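Local atomic coordinates of twin-arginine translocation pathway signal protein (Burkholderia phytofirmans, PDB entry 2RJO), a protein that probably serves as the periplasmic sugar-binding component of a transport system, and holds beta-D-galactopyranose in the cleft between its two lobes. Residues D76-V81 and N96-L101; I80-S85 and W104-N109; Y90-W95 and N109-L114. All blocks are in the same frame, centred on the assembly; numbering follows the deposited sequence.

Contact 1: residues D76-V81 and N96-L101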
loop_
_atom_site.group_PDB
_atom_site.type_symbol
_atom_site.label_atom_id
_atom_site.label_comp_id
_atom_site.label_asym_id
_atom_site.label_seq_id
_atom_site.Cartn_x
_atom_site.Cartn_y
_atom_site.Cartn_z
ATOM N N ASP A 76 9.916 -12.451 1.878
ATOM C CA ASP A 76 10.925 -11.634 2.550
ATOM C C ASP A 76 10.586 -11.319 3.998
ATOM O O ASP A 76 11.474 -11.197 4.831
ATOM C CB ASP A 76 11.112 -10.313 1.804
ATOM C CG ASP A 76 11.567 -10.508 0.378
ATOM O OD1 ASP A 76 12.562 -11.233 0.180
ATOM O OD2 ASP A 76 10.941 -9.930 -0.539
ATOM N N ALA A 77 9.299 -11.169 4.283
ATOM C CA ALA A 77 8.837 -10.845 5.631
ATOM C C ALA A 77 9.371 -11.757 6.728
ATOM O O ALA A 77 9.814 -11.274 7.769
ATOM C CB ALA A 77 7.326 -10.855 5.672
ATOM N N ARG A 78 9.326 -13.067 6.509
ATOM C CA ARG A 78 9.791 -13.991 7.530
ATOM C C ARG A 78 11.272 -13.833 7.822
ATOM O O ARG A 78 11.672 -13.739 8.980
ATOM C CB ARG A 78 9.518 -15.444 7.140
ATOM C CG ARG A 78 9.754 -16.428 8.298
ATOM C CD ARG A 78 9.827 -17.865 7.800
ATOM N NE ARG A 78 8.765 -18.172 6.849
ATOM C CZ ARG A 78 7.480 -18.307 7.166
ATOM N NH1 ARG A 78 7.081 -18.164 8.422
ATOM N NH2 ARG A 78 6.596 -18.591 6.214
ATOM N N VAL A 79 12.096 -13.789 6.785
ATOM C CA VAL A 79 13.525 -13.661 7.026
ATOM C C VAL A 79 13.858 -12.337 7.704
ATOM O O VAL A 79 14.739 -12.288 8.565
ATOM C CB VAL A 79 14.329 -13.817 5.732
ATOM C CG1 VAL A 79 13.932 -12.769 4.733
ATOM C CG2 VAL A 79 15.795 -13.739 6.036
ATOM N N ILE A 80 13.151 -11.271 7.338
ATOM C CA ILE A 80 13.381 -9.973 7.956
ATOM C C ILE A 80 13.023 -10.053 9.431
ATOM O O ILE A 80 13.769 -9.591 10.282
ATOM C CB ILE A 80 12.512 -8.878 7.303
ATOM C CG1 ILE A 80 12.981 -8.634 5.872
ATOM C CG2 ILE A 80 12.558 -7.594 8.140
ATOM C CD1 ILE A 80 12.105 -7.665 5.110
ATOM N N VAL A 81 11.870 -10.641 9.720
ATOM C CA VAL A 81 11.412 -10.780 11.095
ATOM C C VAL A 81 12.360 -11.654 11.913
ATOM O O VAL A 81 12.589 -11.393 13.087
ATOM C CB VAL A 81 10.013 -11.399 11.141
ATOM C CG1 VAL A 81 9.648 -11.749 12.572
ATOM C CG2 VAL A 81 9.005 -10.438 10.548
ATOM N N ASN A 96 2.713 -6.955 2.970
ATOM C CA ASN A 96 3.155 -8.306 2.614
ATOM C C ASN A 96 3.767 -9.201 3.693
ATOM O O ASN A 96 4.675 -8.802 4.415
ATOM C CB ASN A 96 4.149 -8.228 1.441
ATOM C CG ASN A 96 3.612 -7.454 0.251
ATOM O OD1 ASN A 96 2.581 -7.797 -0.318
ATOM N ND2 ASN A 96 4.320 -6.399 -0.132
ATOM N N LYS A 97 3.264 -10.428 3.767
ATOM C CA LYS A 97 3.756 -11.424 4.704
ATOM C C LYS A 97 3.040 -12.744 4.447
ATOM O O LYS A 97 1.939 -12.764 3.889
ATOM C CB LYS A 97 3.496 -11.004 6.155
ATOM C CG LYS A 97 2.074 -11.274 6.637
ATOM C CD LYS A 97 1.955 -11.096 8.145
ATOM C CE LYS A 97 0.575 -11.500 8.652
ATOM N NZ LYS A 97 0.282 -12.959 8.518
ATOM N N PRO A 98 3.662 -13.866 4.848
ATOM C CA PRO A 98 3.037 -15.176 4.646
ATOM C C PRO A 98 1.834 -15.275 5.577
ATOM O O PRO A 98 1.799 -14.623 6.617
ATOM C CB PRO A 98 4.140 -16.157 5.046
ATOM C CG PRO A 98 5.416 -15.369 4.838
ATOM C CD PRO A 98 5.038 -14.013 5.358
ATOM N N LYS A 99 0.852 -16.088 5.220
ATOM C CA LYS A 99 -0.313 -16.229 6.071
ATOM C C LYS A 99 0.077 -16.744 7.459
ATOM O O LYS A 99 -0.436 -16.259 8.471
ATOM C CB LYS A 99 -1.314 -17.189 5.427
ATOM C CG LYS A 99 -2.621 -17.345 6.198
ATOM C CD LYS A 99 -3.396 -18.562 5.701
ATOM C CE LYS A 99 -4.687 -18.757 6.484
ATOM N NZ LYS A 99 -4.423 -18.836 7.957
ATOM N N ASP A 100 0.997 -17.707 7.509
ATOM C CA ASP A 100 1.425 -18.305 8.782
ATOM C C ASP A 100 2.279 -17.433 9.688
ATOM O O ASP A 100 2.390 -17.710 10.880
ATOM C CB ASP A 100 2.191 -19.608 8.546
ATOM C CG ASP A 100 1.414 -20.605 7.722
ATOM O OD1 ASP A 100 0.165 -20.492 7.643
ATOM O OD2 ASP A 100 2.062 -21.514 7.152
ATOM N N LEU A 101 2.894 -16.397 9.135
ATOM C CA LEU A 101 3.735 -15.519 9.938
ATOM C C LEU A 101 2.897 -14.566 10.789
ATOM O O LEU A 101 2.268 -13.646 10.255
ATOM C CB LEU A 101 4.659 -14.707 9.037
ATOM C CG LEU A 101 5.740 -13.921 9.768
ATOM C CD1 LEU A 101 6.692 -14.903 10.432
ATOM C CD2 LEU A 101 6.497 -13.035 8.774
#

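Contact 2: residues I80-S85 and W104-N109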
loop_
_atom_site.group_PDB
_atom_site.type_symbol
_atom_site.label_atom_id
_atom_site.label_comp_id
_atom_site.label_asym_id
_atom_site.label_seq_id
_atom_site.Cartn_x
_atom_site.Cartn_y
_atom_site.Cartn_z
ATOM N N ILE A 80 13.151 -11.271 7.338
ATOM C CA ILE A 80 13.381 -9.973 7.956
ATOM C C ILE A 80 13.023 -10.053 9.431
ATOM O O ILE A 80 13.769 -9.591 10.282
ATOM C CB ILE A 80 12.512 -8.878 7.303
ATOM C CG1 ILE A 80 12.981 -8.634 5.872
ATOM C CG2 ILE A 80 12.558 -7.594 8.140
ATOM C CD1 ILE A 80 12.105 -7.665 5.110
ATOM N N VAL A 81 11.870 -10.641 9.720
ATOM C CA VAL A 81 11.412 -10.780 11.095
ATOM C C VAL A 81 12.360 -11.654 11.913
ATOM O O VAL A 81 12.589 -11.393 13.087
ATOM C CB VAL A 81 10.013 -11.399 11.141
ATOM C CG1 VAL A 81 9.648 -11.749 12.572
ATOM C CG2 VAL A 81 9.005 -10.438 10.548
ATOM N N GLU A 82 12.906 -12.693 11.283
ATOM C CA GLU A 82 13.831 -13.591 11.956
ATOM C C GLU A 82 15.097 -12.827 12.300
ATOM O O GLU A 82 15.614 -12.950 13.402
ATOM C CB GLU A 82 14.186 -14.768 11.054
ATOM C CG GLU A 82 13.258 -15.978 11.161
ATOM C CD GLU A 82 13.255 -16.825 9.892
ATOM O OE1 GLU A 82 14.257 -16.790 9.128
ATOM O OE2 GLU A 82 12.250 -17.536 9.659
ATOM N N ALA A 83 15.588 -12.040 11.344
ATOM C CA ALA A 83 16.800 -11.252 11.540
ATOM C C ALA A 83 16.645 -10.235 12.675
ATOM O O ALA A 83 17.554 -10.045 13.480
ATOM C CB ALA A 83 17.165 -10.540 10.241
ATOM N N CYS A 84 15.494 -9.579 12.743
ATOM C CA CYS A 84 15.256 -8.597 13.797
ATOM C C CYS A 84 15.164 -9.275 15.154
ATOM O O CYS A 84 15.728 -8.801 16.139
ATOM C CB CYS A 84 13.956 -7.835 13.526
ATOM S SG CYS A 84 13.994 -6.792 12.061
ATOM N N SER A 85 14.441 -10.387 15.190
ATOM C CA SER A 85 14.242 -11.149 16.415
ATOM C C SER A 85 15.554 -11.586 17.066
ATOM O O SER A 85 15.702 -11.505 18.281
ATOM C CB SER A 85 13.380 -12.379 16.128
ATOM O OG SER A 85 13.079 -13.081 17.322
ATOM N N TRP A 104 2.499 -12.513 17.135
ATOM C CA TRP A 104 2.417 -13.157 18.447
ATOM C C TRP A 104 3.292 -14.404 18.574
ATOM O O TRP A 104 3.482 -14.926 19.675
ATOM C CB TRP A 104 0.963 -13.475 18.799
ATOM C CG TRP A 104 0.175 -14.139 17.709
ATOM C CD1 TRP A 104 0.218 -15.449 17.349
ATOM C CD2 TRP A 104 -0.797 -13.520 16.859
ATOM N NE1 TRP A 104 -0.666 -15.689 16.321
ATOM C CE2 TRP A 104 -1.293 -14.513 15.995
ATOM C CE3 TRP A 104 -1.279 -12.209 16.724
ATOM C CZ2 TRP A 104 -2.272 -14.248 15.034
ATOM C CZ3 TRP A 104 -2.250 -11.949 15.766
ATOM C CH2 TRP A 104 -2.726 -12.958 14.928
ATOM N N ASP A 105 3.825 -14.881 17.452
ATOM C CA ASP A 105 4.726 -16.031 17.483
ATOM C C ASP A 105 6.166 -15.517 17.652
ATOM O O ASP A 105 7.103 -16.306 17.799
ATOM C CB ASP A 105 4.617 -16.873 16.199
ATOM C CG ASP A 105 3.297 -17.645 16.104
ATOM O OD1 ASP A 105 2.803 -18.138 17.142
ATOM O OD2 ASP A 105 2.758 -17.773 14.986
ATOM N N TYR A 106 6.338 -14.197 17.621
ATOM C CA TYR A 106 7.665 -13.612 17.804
ATOM C C TYR A 106 7.642 -12.482 18.836
ATOM O O TYR A 106 8.186 -11.405 18.578
ATOM C CB TYR A 106 8.230 -13.059 16.484
ATOM C CG TYR A 106 8.584 -14.086 15.424
ATOM C CD1 TYR A 106 7.604 -14.626 14.596
ATOM C CD2 TYR A 106 9.901 -14.482 15.224
ATOM C CE1 TYR A 106 7.925 -15.530 13.586
ATOM C CE2 TYR A 106 10.240 -15.394 14.211
ATOM C CZ TYR A 106 9.242 -15.909 13.395
ATOM O OH TYR A 106 9.551 -16.776 12.365
ATOM N N ASN A 107 7.013 -12.711 19.992
ATOM C CA ASN A 107 6.965 -11.679 21.039
ATOM C C ASN A 107 8.361 -11.434 21.623
ATOM O O ASN A 107 9.104 -12.381 21.892
ATOM C CB ASN A 107 6.024 -12.087 22.179
ATOM C CG ASN A 107 4.569 -12.187 21.742
ATOM O OD1 ASN A 107 4.158 -11.571 20.758
ATOM N ND2 ASN A 107 3.776 -12.956 22.488
ATOM N N PRO A 108 8.740 -10.159 21.837
ATOM C CA PRO A 108 8.000 -8.918 21.575
ATOM C C PRO A 108 8.577 -8.175 20.355
ATOM O O PRO A 108 8.087 -7.104 19.972
ATOM C CB PRO A 108 8.240 -8.139 22.855
ATOM C CG PRO A 108 9.743 -8.374 23.038
ATOM C CD PRO A 108 9.918 -9.874 22.682
ATOM N N ASN A 109 9.616 -8.758 19.755
ATOM C CA ASN A 109 10.309 -8.161 18.616
ATOM C C ASN A 109 9.446 -7.862 17.385
ATOM O O ASN A 109 9.602 -6.822 16.758
ATOM C CB ASN A 109 11.499 -9.043 18.231
ATOM C CG ASN A 109 12.448 -9.285 19.402
ATOM O OD1 ASN A 109 13.369 -8.504 19.648
ATOM N ND2 ASN A 109 12.207 -10.357 20.142
#

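Contact 3: residues Y90-W95 and N109-L114. With GAL (beta-D-galactopyranose), chain B.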
loop_
_atom_site.group_PDB
_atom_site.type_symbol
_atom_site.label_atom_id
_atom_site.label_comp_id
_atom_site.label_asym_id
_atom_site.label_seq_id
_atom_site.Cartn_x
_atom_site.Cartn_y
_atom_site.Cartn_z
ATOM N N TYR A 90 13.189 -4.305 16.940
ATOM C CA TYR A 90 11.730 -4.362 16.872
ATOM C C TYR A 90 11.279 -4.019 15.458
ATOM O O TYR A 90 11.775 -3.061 14.859
ATOM C CB TYR A 90 11.134 -3.378 17.873
ATOM C CG TYR A 90 11.344 -3.803 19.308
ATOM C CD1 TYR A 90 10.340 -4.462 20.006
ATOM C CD2 TYR A 90 12.581 -3.635 19.937
ATOM C CE1 TYR A 90 10.551 -4.956 21.285
ATOM C CE2 TYR A 90 12.807 -4.131 21.225
ATOM C CZ TYR A 90 11.779 -4.795 21.890
ATOM O OH TYR A 90 11.975 -5.319 23.147
ATOM N N VAL A 91 10.332 -4.786 14.926
ATOM C CA VAL A 91 9.884 -4.552 13.560
ATOM C C VAL A 91 8.379 -4.601 13.353
ATOM O O VAL A 91 7.672 -5.378 13.993
ATOM C CB VAL A 91 10.526 -5.585 12.613
ATOM C CG1 VAL A 91 10.056 -6.990 12.994
ATOM C CG2 VAL A 91 10.170 -5.273 11.164
ATOM N N THR A 92 7.909 -3.765 12.436
ATOM C CA THR A 92 6.501 -3.694 12.080
ATOM C C THR A 92 6.421 -3.972 10.583
ATOM O O THR A 92 7.224 -3.457 9.809
ATOM C CB THR A 92 5.913 -2.292 12.385
ATOM O OG1 THR A 92 5.672 -2.178 13.792
ATOM C CG2 THR A 92 4.600 -2.067 11.634
ATOM N N THR A 93 5.459 -4.797 10.188
ATOM C CA THR A 93 5.279 -5.149 8.782
ATOM C C THR A 93 4.073 -4.447 8.171
ATOM O O THR A 93 3.083 -4.198 8.848
ATOM C CB THR A 93 5.112 -6.678 8.614
ATOM O OG1 THR A 93 6.383 -7.311 8.782
ATOM C CG2 THR A 93 4.587 -7.013 7.235
ATOM N N ILE A 94 4.171 -4.137 6.884
ATOM C CA ILE A 94 3.093 -3.473 6.168
ATOM C C ILE A 94 2.772 -4.223 4.878
ATOM O O ILE A 94 3.667 -4.498 4.089
ATOM C CB ILE A 94 3.477 -2.030 5.762
ATOM C CG1 ILE A 94 4.060 -1.272 6.955
ATOM C CG2 ILE A 94 2.249 -1.298 5.244
ATOM C CD1 ILE A 94 3.056 -0.989 8.046
ATOM N N TRP A 95 1.500 -4.554 4.673
ATOM C CA TRP A 95 1.059 -5.218 3.446
ATOM C C TRP A 95 1.428 -6.680 3.187
ATOM O O TRP A 95 0.556 -7.542 3.166
ATOM C CB TRP A 95 1.511 -4.410 2.216
ATOM C CG TRP A 95 0.812 -3.075 1.996
ATOM C CD1 TRP A 95 1.410 -1.861 1.826
ATOM C CD2 TRP A 95 -0.603 -2.834 1.919
ATOM N NE1 TRP A 95 0.460 -0.878 1.654
ATOM C CE2 TRP A 95 -0.781 -1.447 1.705
ATOM C CE3 TRP A 95 -1.732 -3.652 2.011
ATOM C CZ2 TRP A 95 -2.047 -0.867 1.584
ATOM C CZ3 TRP A 95 -2.999 -3.066 1.892
ATOM C CH2 TRP A 95 -3.138 -1.693 1.681
ATOM N N ASN A 109 9.616 -8.758 19.755
ATOM C CA ASN A 109 10.309 -8.161 18.616
ATOM C C ASN A 109 9.446 -7.862 17.385
ATOM O O ASN A 109 9.602 -6.822 16.758
ATOM C CB ASN A 109 11.499 -9.043 18.231
ATOM C CG ASN A 109 12.448 -9.285 19.402
ATOM O OD1 ASN A 109 13.369 -8.504 19.648
ATOM N ND2 ASN A 109 12.207 -10.357 20.142
ATOM N N TYR A 110 8.543 -8.766 17.036
ATOM C CA TYR A 110 7.659 -8.553 15.898
ATOM C C TYR A 110 6.443 -7.834 16.470
ATOM O O TYR A 110 5.468 -8.468 16.853
ATOM C CB TYR A 110 7.235 -9.891 15.300
ATOM C CG TYR A 110 6.548 -9.801 13.959
ATOM C CD1 TYR A 110 6.207 -8.572 13.393
ATOM C CD2 TYR A 110 6.236 -10.958 13.255
ATOM C CE1 TYR A 110 5.573 -8.505 12.156
ATOM C CE2 TYR A 110 5.609 -10.905 12.032
ATOM C CZ TYR A 110 5.278 -9.680 11.481
ATOM O OH TYR A 110 4.658 -9.651 10.255
ATOM N N VAL A 111 6.520 -6.508 16.522
ATOM C CA VAL A 111 5.462 -5.677 17.083
ATOM C C VAL A 111 4.095 -5.788 16.426
ATOM O O VAL A 111 3.088 -6.005 17.105
ATOM C CB VAL A 111 5.878 -4.205 17.078
ATOM C CG1 VAL A 111 4.781 -3.357 17.703
ATOM C CG2 VAL A 111 7.189 -4.042 17.823
ATOM N N ALA A 112 4.038 -5.625 15.110
ATOM C CA ALA A 112 2.747 -5.714 14.454
ATOM C C ALA A 112 2.795 -5.741 12.935
ATOM O O ALA A 112 3.796 -5.395 12.318
ATOM C CB ALA A 112 1.848 -4.558 14.921
ATOM N N HIS A 113 1.687 -6.185 12.355
ATOM C CA HIS A 113 1.508 -6.238 10.915
ATOM C C HIS A 113 0.301 -5.345 10.649
ATOM O O HIS A 113 -0.733 -5.471 11.314
ATOM C CB HIS A 113 1.203 -7.662 10.449
ATOM C CG HIS A 113 0.918 -7.764 8.983
ATOM N ND1 HIS A 113 1.851 -7.441 8.021
ATOM C CD2 HIS A 113 -0.206 -8.110 8.313
ATOM C CE1 HIS A 113 1.314 -7.582 6.824
ATOM N NE2 HIS A 113 0.065 -7.985 6.973
ATOM N N LEU A 114 0.438 -4.423 9.706
ATOM C CA LEU A 114 -0.659 -3.525 9.376
ATOM C C LEU A 114 -1.093 -3.770 7.942
ATOM O O LEU A 114 -0.272 -4.044 7.073
ATOM C CB LEU A 114 -0.226 -2.067 9.521
ATOM C CG LEU A 114 0.322 -1.630 10.880
ATOM C CD1 LEU A 114 0.607 -0.145 10.808
ATOM C CD2 LEU A 114 -0.670 -1.943 11.995
HETATM C C1 GAL B . 2.878 -0.404 -3.656
HETATM C C2 GAL B . 1.379 -0.086 -3.859
HETATM C C3 GAL B . 0.647 -0.267 -2.510
HETATM C C4 GAL B . 0.837 -1.720 -2.039
HETATM C C5 GAL B . 2.367 -1.954 -1.897
HETATM C C6 GAL B . 2.595 -3.380 -1.442
HETATM O O1 GAL B . 3.562 -0.254 -4.913
HETATM O O2 GAL B . 1.232 1.264 -4.297
HETATM O O3 GAL B . -0.746 -0.008 -2.669
HETATM O O4 GAL B . 0.309 -2.599 -3.032
HETATM O O5 GAL B . 3.040 -1.773 -3.187
HETATM O O6 GAL B . 3.991 -3.572 -1.311
#

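Contact 1: residues D76-V81 and N96-L101
Leu-101 is the bump that fills the hollow between Ala-77, Arg-78 and Val-81 on one side of helix 74-87. Its CG stands anti to the backbone N (chi1 -171°). The two methyls touch different parts of the helix. CD2 presses on the helix backbone, 3.6 Å from Arg-78 N, and also meets Val-81 CG2 at 4.0 Å. CD1 meets Arg-78 obliquely, 3.9 Å from Arg-78 NH1, with Arg-78 CG close by. The guanidinium reaches on to the proline, where Arg-78 NH2 comes 3.6 Å from Pro-98 CB.

A second, smaller bump points the other way. Ala-77 CB enters the bend of the loop, 3.6 Å from Asn-96 O and 3.7 Å from Lys-97 CA, with Pro-98 CD also touching it. The loop is braced from within. Lys-97 NZ donates to Leu-101 O at 2.7 Å and to Pro-98 O, and Tyr-323 OH binds the same amine. Asn-96 ND2 is hydrogen-bonded to Pro-71 O and makes a weak hydrogen bond to galactose O6. The contact thus packs a helix of the alpha/beta lobe against the loop that follows strand 90-94. Asn-96, near the start of this loop, helps line the sugar pocket of this periplasmic binding protein fold.

Contact 2: residues I80-S85 and W104-N109
Val-81 O accepts the backbone N-H of Ser-85 at 3.0 Å, which ties together two of the helix residues that meet Tyr-106. This bond keeps the helix turn regular where it meets the loop 104-109. The contact across to the loop is mainly apolar, and Tyr-106 carries most of it.

Val-81 CG1 sits over the centre of one face of the Tyr-106 ring. The methyl is 3.8 Å from the ring centroid and only 11° off the normal, a clear CH-pi contact. Val-81 CG1 is anti to its backbone N (chi1 171°), and this turns the methyl onto the ring. Ser-85 OG lies at the ring edge, near its plane, 4.1 Å from Tyr-106 CD2. At the far end of the ring, Glu-82 crosses the phenol end obliquely. Its OE2 is 3.9 Å from Tyr-106 OH, and its CG is about as near. The carboxylate and ring planes are 32° apart.

One turn on from Val-81, Asn-109 CB packs on Ser-85 CA at 3.9 Å. A cis peptide bond precedes Pro-108, in the loop between Tyr-106 and Asn-109. Leu-101 also touches Tyr-106. The arrangement belongs to the alpha/beta layering of a periplasmic binding protein lobe: a helix packed against the loop that links two neighbouring parallel strands.

Contact 3: residues Y90-W95 and N109-L114
The Trp-95 ring carries the sugar on one face: GAL C4 stands 3.8 Å above its plane, offset toward the rim. Trp-95 follows strand 90-94, a parallel neighbour of strand 110-114 in the sheet of an alpha/beta lobe, with axes 9° apart. An aromatic face laid against a sugar is familiar in periplasmic sugar-binding proteins. Trp-95 NE1 is hydrogen-bonded to Tyr-19 OH, and Trp-251 meets the indole edge-to-face. The Tyr-90 ring, at the other end of its strand, takes Val-111 CG2 at its edge, 3.9 Å from Tyr-90 CD1. The Tyr-110 ring has Val-91 O near its plane at the edge. The His-113 ring has Trp-95 O in plane at its edge.

Val-91 N donates to Asn-109 O at 2.8 Å. Thr-93 uses both backbone groups: its N-H goes to Ala-112 O, and its O accepts from Leu-114 N. Tyr-110 is the centre of an inverse gamma turn, and beside it the bond from Val-111 N to Val-91 O is weak. On the sheet face of Tyr-110 and Thr-93, a weak bond runs from Thr-93 OG1 to Tyr-110 OH at 3.3 Å. On the other face, Ile-94 and Leu-114 lie side by side, Ile-94 CD1 3.8 Å from Leu-114 CB. Past strand 90-94, Trp-95 N donates to Leu-114 O at 3.0 Å, with an N-H...O angle of 169°.

In the fold
The three contacts lie in one lobe, with centres about 9 to 10 Å apart. Along the chain come helix 74-87, strand 90-94, the long loop and strand 110-115. Contacts 1 and 2 use successive turns of the helix and share Ile-80 and Val-81. They pack it against the start and the end of the loop. Contact 3 pairs the strands on either side of that loop and shares Asn-109 with contact 2. Tyr-110 of strand 110-115 ties the contacts together: Val-81 of the helix and Leu-101 of the loop both touch it. Contacts 1 and 3 also reach the galactose, through Asn-96 and Trp-95. The first two residues after strand 90-94 thus supply part of the pocket.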